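Local coordinates for ribulose-1,5-bisphosphate carboxylase/oxygenase large subunit (Rhodopseudomonas palustris, PDB 3QFW), which is a Rubisco-like protein built on the ribulose-1,5-bisphosphate carboxylase/oxygenase fold and probably a magnesium-dependent enzyme, though its natural reaction remains uncertain, at residues Val102-Ala106 with His107-Ala111; Gly270-Phe273 with Arg274-Gly277; Ile263-Pro266 with Leu267-Arg271; Leu228-Pro231 with Met232-Gly235. All blocks are in the same frame, centred on the assembly; numbering follows the deposited sequence.

Contact 1 (Val102-Ala106 with His107-Ala111); sequences VELPA and HYLTA
The pyrrolidine of P105 lies alongside the phenol of Y108, the two side chains pointing the same way, with P105 CD 3.6 Å from Y108 CD1. Two further groups enclose the aromatic ring. Over one face sits the imidazole of H107, whose NE2 stands 3.4 Å above the phenol plane and is displaced toward the rim. Over the opposite face, CD2 of L104 stands farther off, also near the rim, and the L104 and Y108 side chains cross at about a right angle. H107 gains its position because its CG is tucked between backbone N and carbonyl carbon (chi1 83°), which folds the imidazole back against Y108 and brings ND1 to 3.8 Å from P105 CB. The carbonyl O of P105 meets the phenol edge in its plane and also accepts a hydrogen bond from Y108 N (2.9 Å), the N-H approaching from above the carbonyl plane. One residue on, A106 O takes the helical bond from T110 N at 3.2 Å, supplemented by a weak one from T110 OG1. L104 CB touches L109 CD1 at 4.0 Å. With an alanine in place of Y108, L104, P105 and H107 would probably lose the ring that they pack around, and A76 O the hydroxyl bonded to it. These residues form the turn by which strand 102-103 of the antiparallel sheet passes into helix 106-112. L104, P105 and Y108 rest on I8 of strand 8-15, while L109 reaches L275 of helix 265-276.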
ATOM      1  N   VAL B 102      -7.437  -1.005 -16.450  1.00 30.55           N
ATOM      2  CA  VAL B 102      -6.199  -0.651 -17.140  1.00 30.58           C
ATOM      3  C   VAL B 102      -6.012  -1.584 -18.336  1.00 34.19           C
ATOM      4  O   VAL B 102      -6.098  -2.808 -18.204  1.00 29.95           O
ATOM      5  CB  VAL B 102      -4.968  -0.734 -16.202  1.00 32.28           C
ATOM      6  CG1 VAL B 102      -3.698  -0.183 -16.888  1.00 30.74           C
ATOM      7  CG2 VAL B 102      -5.231   0.035 -14.923  1.00 33.68           C
ATOM      8  N   GLU B 103      -5.780  -0.997 -19.504  1.00 33.59           N
ATOM      9  CA  GLU B 103      -5.450  -1.771 -20.692  1.00 35.09           C
ATOM     10  C   GLU B 103      -3.964  -1.584 -20.963  1.00 32.52           C
ATOM     11  O   GLU B 103      -3.538  -0.515 -21.392  1.00 33.33           O
ATOM     12  CB  GLU B 103      -6.281  -1.308 -21.896  1.00 37.54           C
ATOM     13  CG  GLU B 103      -7.785  -1.305 -21.659  1.00 39.57           C
ATOM     14  CD  GLU B 103      -8.574  -0.818 -22.866  1.00 42.30           C
ATOM     15  OE1 GLU B 103      -7.952  -0.486 -23.897  1.00 45.87           O
ATOM     16  OE2 GLU B 103      -9.821  -0.769 -22.786  1.00 47.02           O
ATOM     17  N   LEU B 104      -3.184  -2.629 -20.699  1.00 33.30           N
ATOM     18  CA  LEU B 104      -1.734  -2.587 -20.868  1.00 34.10           C
ATOM     19  C   LEU B 104      -1.315  -3.158 -22.217  1.00 34.22           C
ATOM     20  O   LEU B 104      -1.868  -4.163 -22.665  1.00 32.81           O
ATOM     21  CB  LEU B 104      -1.052  -3.416 -19.778  1.00 29.78           C
ATOM     22  CG  LEU B 104      -1.228  -2.963 -18.331  1.00 31.28           C
ATOM     23  CD1 LEU B 104      -0.768  -4.063 -17.393  1.00 34.69           C
ATOM     24  CD2 LEU B 104      -0.465  -1.650 -18.050  1.00 28.51           C
ATOM     25  N   PRO B 105      -0.331  -2.511 -22.865  1.00 33.71           N
ATOM     26  CA  PRO B 105       0.379  -3.056 -24.023  1.00 32.98           C
ATOM     27  C   PRO B 105       0.884  -4.462 -23.720  1.00 39.36           C
ATOM     28  O   PRO B 105       1.322  -4.737 -22.599  1.00 34.34           O
ATOM     29  CB  PRO B 105       1.562  -2.099 -24.183  1.00 35.78           C
ATOM     30  CG  PRO B 105       1.031  -0.805 -23.702  1.00 35.62           C
ATOM     31  CD  PRO B 105       0.121  -1.148 -22.544  1.00 31.46           C
ATOM     32  N   ALA B 106       0.816  -5.335 -24.720  1.00 32.51           N
ATOM     33  CA  ALA B 106       1.185  -6.734 -24.561  1.00 33.10           C
ATOM     34  C   ALA B 106       2.551  -6.948 -23.924  1.00 32.88           C
ATOM     35  O   ALA B 106       2.761  -7.936 -23.233  1.00 36.49           O
ATOM     36  CB  ALA B 106       1.109  -7.459 -25.916  1.00 38.31           C
ATOM     37  N   HIS B 107       3.490  -6.039 -24.149  1.00 34.45           N
ATOM     38  CA  HIS B 107       4.823  -6.245 -23.592  1.00 37.60           C
ATOM     39  C   HIS B 107       4.833  -6.223 -22.053  1.00 36.03           C
ATOM     40  O   HIS B 107       5.715  -6.810 -21.433  1.00 37.49           O
ATOM     41  CB  HIS B 107       5.865  -5.286 -24.199  1.00 34.89           C
ATOM     42  CG  HIS B 107       5.899  -3.927 -23.571  1.00 40.06           C
ATOM     43  ND1 HIS B 107       5.279  -2.832 -24.135  1.00 42.57           N
ATOM     44  CD2 HIS B 107       6.513  -3.477 -22.452  1.00 39.30           C
ATOM     45  CE1 HIS B 107       5.495  -1.770 -23.381  1.00 38.58           C
ATOM     46  NE2 HIS B 107       6.239  -2.134 -22.351  1.00 43.67           N
ATOM     47  N   TYR B 108       3.842  -5.581 -21.442  1.00 33.05           N
ATOM     48  CA  TYR B 108       3.732  -5.598 -19.981  1.00 34.14           C
ATOM     49  C   TYR B 108       3.333  -6.985 -19.490  1.00 33.97           C
ATOM     50  O   TYR B 108       3.838  -7.470 -18.478  1.00 31.52           O
ATOM     51  CB  TYR B 108       2.709  -4.580 -19.482  1.00 32.28           C
ATOM     52  CG  TYR B 108       3.192  -3.155 -19.553  1.00 33.20           C
ATOM     53  CD1 TYR B 108       2.977  -2.401 -20.693  1.00 35.40           C
ATOM     54  CD2 TYR B 108       3.874  -2.572 -18.493  1.00 32.61           C
ATOM     55  CE1 TYR B 108       3.418  -1.109 -20.782  1.00 33.10           C
ATOM     56  CE2 TYR B 108       4.326  -1.264 -18.575  1.00 32.87           C
ATOM     57  CZ  TYR B 108       4.083  -0.542 -19.722  1.00 32.90           C
ATOM     58  OH  TYR B 108       4.515   0.749 -19.847  1.00 30.22           O
ATOM     59  N   LEU B 109       2.417  -7.622 -20.206  1.00 28.85           N
ATOM     60  CA  LEU B 109       1.977  -8.942 -19.786  1.00 31.90           C
ATOM     61  C   LEU B 109       3.127  -9.946 -19.875  1.00 31.94           C
ATOM     62  O   LEU B 109       3.269 -10.802 -19.017  1.00 30.96           O
ATOM     63  CB  LEU B 109       0.766  -9.399 -20.595  1.00 32.64           C
ATOM     64  CG  LEU B 109      -0.592  -8.886 -20.099  1.00 32.99           C
ATOM     65  CD1 LEU B 109      -0.691  -7.346 -20.106  1.00 31.44           C
ATOM     66  CD2 LEU B 109      -1.734  -9.534 -20.899  1.00 31.90           C
ATOM     67  N   THR B 110       3.968  -9.823 -20.896  1.00 34.17           N
ATOM     68  CA  THR B 110       5.048 -10.792 -21.072  1.00 34.86           C
ATOM     69  C   THR B 110       6.116 -10.571 -20.010  1.00 34.58           C
ATOM     70  O   THR B 110       6.674 -11.520 -19.456  1.00 33.71           O
ATOM     71  CB  THR B 110       5.687 -10.714 -22.472  1.00 41.00           C
ATOM     72  OG1 THR B 110       4.666 -10.776 -23.473  1.00 38.73           O
ATOM     73  CG2 THR B 110       6.647 -11.872 -22.681  1.00 38.42           C
ATOM     74  N   ALA B 111       6.386  -9.303 -19.732  1.00 34.86           N
ATOM     75  CA  ALA B 111       7.380  -8.924 -18.736  1.00 33.79           C
ATOM     76  C   ALA B 111       6.991  -9.411 -17.343  1.00 31.94           C
ATOM     77  O   ALA B 111       7.799 -10.020 -16.648  1.00 31.89           O
ATOM     78  CB  ALA B 111       7.578  -7.429 -18.741  1.00 35.08           C
TER

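Contact 2 (Gly270-Phe273 with Arg274-Gly277); sequences GRLF and RLFG
L272 meets F276 one turn on: L272 O accepts the hydrogen bond of F276 N at 2.9 Å, and the same oxygen comes within 3.3 Å of CD2 on the F276 ring. L272 CB is 4.3 Å from CE2 of that ring. On another flank L272 CD2 touches L275 CD2 at 4.2 Å, the L275 branch carried there with CG anti to the backbone N (chi1 179°). The backbone bond from L275 N to R271 O, 2.8 Å, is nearly linear (166°). Here helix 265-276, the crossover of the beta-alpha-beta unit between strands 250-253 and 280-284, comes to its end. G277 closes it in a Schellman motif, with positive phi and weak bonds from its N to F273 O and R274 O; a side chain there would be jammed against the preceding carbonyl. Farther out, F276 packs edge-to-face with F112 and also touches V236 and F239 of helix 236-243. A serine in place of F276 would probably leave F112 without its ring partner and open a gap beside F239. The extended R274 chain delivers its guanidinium to the carbonyl oxygens of A303, D306, L311 and N312, a dense set of acceptors for one buried charge.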
ATOM      1  N   GLY B 270      -8.132  -9.004  -8.970  1.00 26.91           N
ATOM      2  CA  GLY B 270      -8.259  -9.887 -10.107  1.00 27.05           C
ATOM      3  C   GLY B 270      -7.119  -9.723 -11.089  1.00 29.49           C
ATOM      4  O   GLY B 270      -6.223 -10.559 -11.155  1.00 32.16           O
ATOM      5  N   ARG B 271      -7.150  -8.637 -11.854  1.00 25.47           N
ATOM      6  CA  ARG B 271      -6.240  -8.490 -12.980  1.00 26.82           C
ATOM      7  C   ARG B 271      -4.806  -8.236 -12.537  1.00 28.01           C
ATOM      8  O   ARG B 271      -3.894  -8.974 -12.906  1.00 27.44           O
ATOM      9  CB  ARG B 271      -6.724  -7.374 -13.919  1.00 27.30           C
ATOM     10  CG  ARG B 271      -5.720  -6.983 -15.002  1.00 28.39           C
ATOM     11  CD  ARG B 271      -6.375  -6.175 -16.111  1.00 29.72           C
ATOM     12  NE  ARG B 271      -7.139  -7.054 -17.001  1.00 29.31           N
ATOM     13  CZ  ARG B 271      -7.772  -6.650 -18.095  1.00 33.08           C
ATOM     14  NH1 ARG B 271      -7.746  -5.370 -18.445  1.00 31.81           N
ATOM     15  NH2 ARG B 271      -8.425  -7.529 -18.852  1.00 29.78           N
ATOM     16  N   LEU B 272      -4.604  -7.200 -11.728  1.00 26.23           N
ATOM     17  CA  LEU B 272      -3.248  -6.805 -11.375  1.00 25.89           C
ATOM     18  C   LEU B 272      -2.541  -7.850 -10.519  1.00 23.93           C
ATOM     19  O   LEU B 272      -1.377  -8.155 -10.759  1.00 26.75           O
ATOM     20  CB  LEU B 272      -3.236  -5.436 -10.697  1.00 26.55           C
ATOM     21  CG  LEU B 272      -3.652  -4.266 -11.601  1.00 29.40           C
ATOM     22  CD1 LEU B 272      -3.566  -2.947 -10.840  1.00 26.31           C
ATOM     23  CD2 LEU B 272      -2.806  -4.201 -12.874  1.00 27.49           C
ATOM     24  N   PHE B 273      -3.228  -8.369  -9.504  1.00 25.31           N
ATOM     25  CA  PHE B 273      -2.648  -9.426  -8.674  1.00 25.26           C
ATOM     26  C   PHE B 273      -2.220 -10.628  -9.542  1.00 28.66           C
ATOM     27  O   PHE B 273      -1.098 -11.132  -9.411  1.00 25.34           O
ATOM     28  CB  PHE B 273      -3.633  -9.864  -7.580  1.00 26.90           C
ATOM     29  CG  PHE B 273      -3.595  -9.008  -6.321  1.00 23.83           C
ATOM     30  CD1 PHE B 273      -2.965  -7.759  -6.306  1.00 25.02           C
ATOM     31  CD2 PHE B 273      -4.202  -9.451  -5.156  1.00 24.40           C
ATOM     32  CE1 PHE B 273      -2.944  -6.993  -5.142  1.00 27.10           C
ATOM     33  CE2 PHE B 273      -4.166  -8.696  -3.987  1.00 24.71           C
ATOM     34  CZ  PHE B 273      -3.547  -7.465  -3.986  1.00 29.46           C
ATOM     35  N   ARG B 274      -3.118 -11.059 -10.432  1.00 24.10           N
ATOM     36  CA  ARG B 274      -2.836 -12.113 -11.417  1.00 27.68           C
ATOM     37  C   ARG B 274      -1.616 -11.776 -12.290  1.00 27.12           C
ATOM     38  O   ARG B 274      -0.699 -12.588 -12.441  1.00 26.54           O
ATOM     39  CB  ARG B 274      -4.067 -12.312 -12.303  1.00 22.28           C
ATOM     40  CG  ARG B 274      -3.869 -13.265 -13.511  1.00 26.50           C
ATOM     41  CD  ARG B 274      -5.086 -13.230 -14.413  1.00 27.73           C
ATOM     42  NE  ARG B 274      -5.009 -14.185 -15.530  1.00 26.26           N
ATOM     43  CZ  ARG B 274      -5.955 -14.304 -16.451  1.00 28.76           C
ATOM     44  NH1 ARG B 274      -7.037 -13.538 -16.374  1.00 29.19           N
ATOM     45  NH2 ARG B 274      -5.822 -15.180 -17.446  1.00 26.32           N
ATOM     46  N   LEU B 275      -1.614 -10.571 -12.855  1.00 26.01           N
ATOM     47  CA  LEU B 275      -0.502 -10.093 -13.669  1.00 26.44           C
ATOM     48  C   LEU B 275       0.825 -10.252 -12.919  1.00 29.58           C
ATOM     49  O   LEU B 275       1.821 -10.714 -13.477  1.00 29.11           O
ATOM     50  CB  LEU B 275      -0.716  -8.606 -14.022  1.00 29.87           C
ATOM     51  CG  LEU B 275       0.345  -7.895 -14.864  1.00 27.82           C
ATOM     52  CD1 LEU B 275       0.328  -8.411 -16.297  1.00 25.54           C
ATOM     53  CD2 LEU B 275       0.149  -6.384 -14.869  1.00 28.07           C
ATOM     54  N   PHE B 276       0.830  -9.852 -11.650  1.00 28.09           N
ATOM     55  CA  PHE B 276       2.053  -9.859 -10.849  1.00 27.72           C
ATOM     56  C   PHE B 276       2.470 -11.242 -10.337  1.00 31.39           C
ATOM     57  O   PHE B 276       3.593 -11.402  -9.847  1.00 33.66           O
ATOM     58  CB  PHE B 276       1.932  -8.869  -9.684  1.00 28.54           C
ATOM     59  CG  PHE B 276       1.837  -7.435 -10.130  1.00 28.66           C
ATOM     60  CD1 PHE B 276       2.448  -7.020 -11.302  1.00 28.44           C
ATOM     61  CD2 PHE B 276       1.109  -6.510  -9.397  1.00 31.14           C
ATOM     62  CE1 PHE B 276       2.357  -5.694 -11.724  1.00 27.38           C
ATOM     63  CE2 PHE B 276       1.013  -5.194  -9.811  1.00 28.98           C
ATOM     64  CZ  PHE B 276       1.635  -4.789 -10.981  1.00 29.90           C
ATOM     65  N   GLY B 277       1.566 -12.215 -10.419  1.00 28.69           N
ATOM     66  CA  GLY B 277       1.908 -13.607 -10.160  1.00 27.49           C
ATOM     67  C   GLY B 277       1.037 -14.411  -9.211  1.00 27.89           C
ATOM     68  O   GLY B 277       1.397 -15.530  -8.845  1.00 28.96           O
TER

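Contact 3 (Ile263-Pro266 with Leu267-Arg271); sequences IAAP and LLLGR
L267, in the first turn of the helix, packs against I263 and A264. Its CB lies 3.6 Å from A264 O. Beyond it CG stands anti to the backbone N (chi1 163°), beside the carbonyl carbon. From there CD2 meets CG2 of I263 at 3.9 Å, where the side chains run at a slant to one another, while CD1 approaches V102 N at 3.8 Å. I263 CG2 serves L268 as well, touching L268 CB at 3.8 Å, the two side chains crossing at about a right angle. The helix is 265-276 of the beta-alpha-beta unit, with A264 as its N-cap; A264 O takes the hydrogen bond of L268 N at 3.0 Å. Past this regular start the helix widens into a pi-type turn. P266 O accepts from R271 N at 3.1 Å, in the carbonyl plane, and only weakly from G270 N. A CB on G270 would collide with P266 O, so the residue lacking a side chain fits the widened turn. Outside, P266 and L269 pack on L300 of helix 294-305, and I263 lies against L84 and F88 of helix 80-88 and against M257 of the second subunit.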
ATOM      1  N   ILE B 263      -8.815   1.822  -5.667  1.00 30.94           N
ATOM      2  CA  ILE B 263      -8.662   1.034  -6.884  1.00 32.29           C
ATOM      3  C   ILE B 263      -9.738  -0.044  -6.881  1.00 27.38           C
ATOM      4  O   ILE B 263      -9.881  -0.770  -5.899  1.00 24.82           O
ATOM      5  CB  ILE B 263      -7.276   0.369  -6.942  1.00 27.81           C
ATOM      6  CG1 ILE B 263      -6.167   1.429  -6.791  1.00 32.62           C
ATOM      7  CG2 ILE B 263      -7.118  -0.424  -8.226  1.00 28.68           C
ATOM      8  CD1 ILE B 263      -4.757   0.861  -6.892  1.00 28.25           C
ATOM      9  N   ALA B 264     -10.506  -0.151  -7.962  1.00 29.31           N
ATOM     10  CA  ALA B 264     -11.594  -1.127  -7.994  1.00 25.10           C
ATOM     11  C   ALA B 264     -11.062  -2.541  -7.762  1.00 25.12           C
ATOM     12  O   ALA B 264     -10.023  -2.924  -8.316  1.00 23.96           O
ATOM     13  CB  ALA B 264     -12.355  -1.055  -9.320  1.00 28.01           C
ATOM     14  N   ALA B 265     -11.788  -3.311  -6.954  1.00 27.74           N
ATOM     15  CA  ALA B 265     -11.365  -4.673  -6.602  1.00 28.79           C
ATOM     16  C   ALA B 265     -11.148  -5.578  -7.801  1.00 23.89           C
ATOM     17  O   ALA B 265     -10.178  -6.339  -7.842  1.00 27.08           O
ATOM     18  CB  ALA B 265     -12.336  -5.316  -5.617  1.00 26.91           C
ATOM     19  N   PRO B 266     -12.049  -5.529  -8.785  1.00 26.82           N
ATOM     20  CA  PRO B 266     -11.784  -6.508  -9.844  1.00 27.00           C
ATOM     21  C   PRO B 266     -10.454  -6.234 -10.541  1.00 27.34           C
ATOM     22  O   PRO B 266      -9.706  -7.161 -10.831  1.00 25.21           O
ATOM     23  CB  PRO B 266     -12.979  -6.340 -10.801  1.00 26.82           C
ATOM     24  CG  PRO B 266     -14.080  -5.801  -9.928  1.00 27.43           C
ATOM     25  CD  PRO B 266     -13.365  -4.884  -8.930  1.00 25.90           C
ATOM     26  N   LEU B 267     -10.145  -4.961 -10.776  1.00 24.77           N
ATOM     27  CA  LEU B 267      -8.900  -4.608 -11.431  1.00 25.52           C
ATOM     28  C   LEU B 267      -7.695  -5.003 -10.569  1.00 24.94           C
ATOM     29  O   LEU B 267      -6.722  -5.575 -11.071  1.00 25.25           O
ATOM     30  CB  LEU B 267      -8.873  -3.098 -11.699  1.00 23.47           C
ATOM     31  CG  LEU B 267      -7.489  -2.522 -11.993  1.00 28.24           C
ATOM     32  CD1 LEU B 267      -6.940  -3.073 -13.303  1.00 27.05           C
ATOM     33  CD2 LEU B 267      -7.527  -0.991 -12.029  1.00 27.29           C
ATOM     34  N   LEU B 268      -7.765  -4.691  -9.276  1.00 23.70           N
ATOM     35  CA  LEU B 268      -6.633  -4.898  -8.377  1.00 25.39           C
ATOM     36  C   LEU B 268      -6.430  -6.358  -7.960  1.00 23.40           C
ATOM     37  O   LEU B 268      -5.379  -6.942  -8.215  1.00 24.15           O
ATOM     38  CB  LEU B 268      -6.763  -4.009  -7.133  1.00 24.97           C
ATOM     39  CG  LEU B 268      -5.576  -4.060  -6.169  1.00 23.25           C
ATOM     40  CD1 LEU B 268      -4.294  -3.700  -6.893  1.00 25.60           C
ATOM     41  CD2 LEU B 268      -5.813  -3.119  -4.977  1.00 29.25           C
ATOM     42  N   LEU B 269      -7.436  -6.933  -7.313  1.00 26.54           N
ATOM     43  CA  LEU B 269      -7.349  -8.299  -6.795  1.00 25.48           C
ATOM     44  C   LEU B 269      -7.413  -9.339  -7.907  1.00 27.06           C
ATOM     45  O   LEU B 269      -6.846 -10.432  -7.795  1.00 27.71           O
ATOM     46  CB  LEU B 269      -8.501  -8.560  -5.833  1.00 26.10           C
ATOM     47  CG  LEU B 269      -8.675  -7.579  -4.675  1.00 27.44           C
ATOM     48  CD1 LEU B 269      -9.705  -8.151  -3.722  1.00 24.80           C
ATOM     49  CD2 LEU B 269      -7.362  -7.336  -3.957  1.00 26.67           C
ATOM     50  N   GLY B 270      -8.132  -9.004  -8.970  1.00 26.91           N
ATOM     51  CA  GLY B 270      -8.259  -9.887 -10.107  1.00 27.05           C
ATOM     52  C   GLY B 270      -7.119  -9.723 -11.089  1.00 29.49           C
ATOM     53  O   GLY B 270      -6.223 -10.559 -11.155  1.00 32.16           O
ATOM     54  N   ARG B 271      -7.150  -8.637 -11.854  1.00 25.47           N
ATOM     55  CA  ARG B 271      -6.240  -8.490 -12.980  1.00 26.82           C
ATOM     56  C   ARG B 271      -4.806  -8.236 -12.537  1.00 28.01           C
ATOM     57  O   ARG B 271      -3.894  -8.974 -12.906  1.00 27.44           O
ATOM     58  CB  ARG B 271      -6.724  -7.374 -13.919  1.00 27.30           C
ATOM     59  CG  ARG B 271      -5.720  -6.983 -15.002  1.00 28.39           C
ATOM     60  CD  ARG B 271      -6.375  -6.175 -16.111  1.00 29.72           C
ATOM     61  NE  ARG B 271      -7.139  -7.054 -17.001  1.00 29.31           N
ATOM     62  CZ  ARG B 271      -7.772  -6.650 -18.095  1.00 33.08           C
ATOM     63  NH1 ARG B 271      -7.746  -5.370 -18.445  1.00 31.81           N
ATOM     64  NH2 ARG B 271      -8.425  -7.529 -18.852  1.00 29.78           N
TER

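Contact 4 (Leu228-Pro231 with Met232-Gly235); sequences LVAP and MIVG
A230 O gathers two hydrogen bonds from I233 and V234. The one from V234 N, 3.2 Å long, is fairly straight and almost collinear with the carbonyl bond. That from I233 N is shorter, 3.0 Å, but more bent, its donor standing 53° out of the carbonyl plane. A third, weak bond runs from G235 N to P231 O. A230 is the N-cap of this short helix, and P231 opens it at a first-turn position, where the absence of an N-H costs no helical bond. The segment is thus the passage from the C-terminal end of strand 226-229, in the parallel sheet of the TIM-barrel catalytic domain, into helix 231-234. G235 ends that helix with positive phi and is at the same time the N-cap of helix 236-243; a side chain at its backbone angles would be jammed against the carbonyl O of V234. Around this polar frame the side chains close in. A230 CB presses on the tip of I233, its CD1 only 3.5 Å away, a tight contact for two carbons. The M232 chain bends at both chi2 and chi3 (-61° and 57°) and curls back, which sets its CE 3.1 Å from P231 O and 4.0 Å from P231 CB. V229 CG1 meets V234 CG2 at 3.9 Å, the two side chains crossing about perpendicularly. Farther out, P231 and V229 lie on F239 of helix 236-243, V229 continues the sheet through backbone bonds to V252 and H254, and I233 packs on N85 of the second subunit.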
ATOM      1  N   LEU B 228       1.083 -17.612   1.299  1.00 28.88           N
ATOM      2  CA  LEU B 228       0.098 -16.544   1.331  1.00 29.56           C
ATOM      3  C   LEU B 228       0.835 -15.216   1.443  1.00 31.10           C
ATOM      4  O   LEU B 228       1.786 -15.095   2.215  1.00 29.93           O
ATOM      5  CB  LEU B 228      -0.831 -16.714   2.535  1.00 29.09           C
ATOM      6  CG  LEU B 228      -1.988 -15.722   2.648  1.00 28.66           C
ATOM      7  CD1 LEU B 228      -2.961 -15.936   1.484  1.00 29.53           C
ATOM      8  CD2 LEU B 228      -2.700 -15.891   3.986  1.00 31.21           C
ATOM      9  N   VAL B 229       0.417 -14.225   0.663  1.00 29.33           N
ATOM     10  CA  VAL B 229       1.064 -12.910   0.718  1.00 27.11           C
ATOM     11  C   VAL B 229       0.021 -11.838   0.491  1.00 28.42           C
ATOM     12  O   VAL B 229      -0.838 -11.987  -0.373  1.00 27.93           O
ATOM     13  CB  VAL B 229       2.127 -12.752  -0.382  1.00 29.99           C
ATOM     14  CG1 VAL B 229       2.998 -11.511  -0.120  1.00 30.64           C
ATOM     15  CG2 VAL B 229       2.995 -14.004  -0.487  1.00 30.57           C
ATOM     16  N   ALA B 230       0.102 -10.752   1.255  1.00 28.72           N
ATOM     17  CA  ALA B 230      -0.740  -9.582   1.012  1.00 27.83           C
ATOM     18  C   ALA B 230       0.066  -8.532   0.258  1.00 26.36           C
ATOM     19  O   ALA B 230       0.856  -7.805   0.869  1.00 26.86           O
ATOM     20  CB  ALA B 230      -1.244  -9.026   2.325  1.00 27.81           C
ATOM     21  N   PRO B 231      -0.115  -8.456  -1.073  1.00 27.14           N
ATOM     22  CA  PRO B 231       0.744  -7.595  -1.897  1.00 23.84           C
ATOM     23  C   PRO B 231       0.716  -6.134  -1.454  1.00 28.92           C
ATOM     24  O   PRO B 231       1.746  -5.456  -1.526  1.00 28.85           O
ATOM     25  CB  PRO B 231       0.162  -7.754  -3.315  1.00 25.73           C
ATOM     26  CG  PRO B 231      -0.534  -9.126  -3.283  1.00 25.92           C
ATOM     27  CD  PRO B 231      -1.082  -9.232  -1.885  1.00 26.11           C
ATOM     28  N   MET B 232      -0.430  -5.660  -0.974  1.00 27.54           N
ATOM     29  CA  MET B 232      -0.555  -4.244  -0.653  1.00 26.46           C
ATOM     30  C   MET B 232       0.078  -3.920   0.695  1.00 29.73           C
ATOM     31  O   MET B 232       0.337  -2.759   1.006  1.00 25.45           O
ATOM     32  CB  MET B 232      -2.009  -3.770  -0.764  1.00 25.96           C
ATOM     33  CG  MET B 232      -2.628  -4.012  -2.174  1.00 26.76           C
ATOM     34  SD  MET B 232      -1.786  -3.167  -3.545  1.00 25.51           S
ATOM     35  CE  MET B 232      -0.139  -3.786  -3.402  1.00 34.08           C
ATOM     36  N   ILE B 233       0.345  -4.956   1.480  1.00 27.97           N
ATOM     37  CA  ILE B 233       1.132  -4.787   2.692  1.00 29.61           C
ATOM     38  C   ILE B 233       2.617  -4.722   2.374  1.00 30.36           C
ATOM     39  O   ILE B 233       3.302  -3.779   2.769  1.00 31.69           O
ATOM     40  CB  ILE B 233       0.899  -5.917   3.692  1.00 26.77           C
ATOM     41  CG1 ILE B 233      -0.524  -5.848   4.226  1.00 28.81           C
ATOM     42  CG2 ILE B 233       1.900  -5.808   4.862  1.00 29.10           C
ATOM     43  CD1 ILE B 233      -0.872  -6.979   5.135  1.00 36.03           C
ATOM     44  N   VAL B 234       3.101  -5.711   1.627  1.00 28.12           N
ATOM     45  CA  VAL B 234       4.532  -5.928   1.476  1.00 26.51           C
ATOM     46  C   VAL B 234       5.125  -5.161   0.303  1.00 28.74           C
ATOM     47  O   VAL B 234       6.341  -5.142   0.115  1.00 30.78           O
ATOM     48  CB  VAL B 234       4.835  -7.410   1.309  1.00 29.24           C
ATOM     49  CG1 VAL B 234       4.167  -8.202   2.437  1.00 30.80           C
ATOM     50  CG2 VAL B 234       4.322  -7.895  -0.047  1.00 25.99           C
ATOM     51  N   GLY B 235       4.268  -4.506  -0.470  1.00 27.52           N
ATOM     52  CA  GLY B 235       4.717  -3.774  -1.639  1.00 29.88           C
ATOM     53  C   GLY B 235       4.604  -4.678  -2.854  1.00 28.53           C
ATOM     54  O   GLY B 235       5.147  -5.789  -2.868  1.00 28.25           O
TER

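How the contacts relate
Along the chain the order is contact 1, contact 4, contact 3, contact 2. Contacts 2 and 3 both lie on helix 265-276, share G270 and R271, and have centres about 8 Å apart; a probable bond from L272 N to L267 O (2.7 Å) carries the wide turn from one into the other. This helix stands between the remaining two. On one flank L275 CD2 packs on L104 CD1 of contact 1 at 3.5 Å, and R271 NH1 probably bonds V102 O; on another, F273 CZ touches P231 CG of contact 4. Contacts 1 and 4, centres about 22 Å apart, do not touch. The barrel helix thereby links strand 102-103 of the antiparallel sheet to the end of barrel strand 226-229.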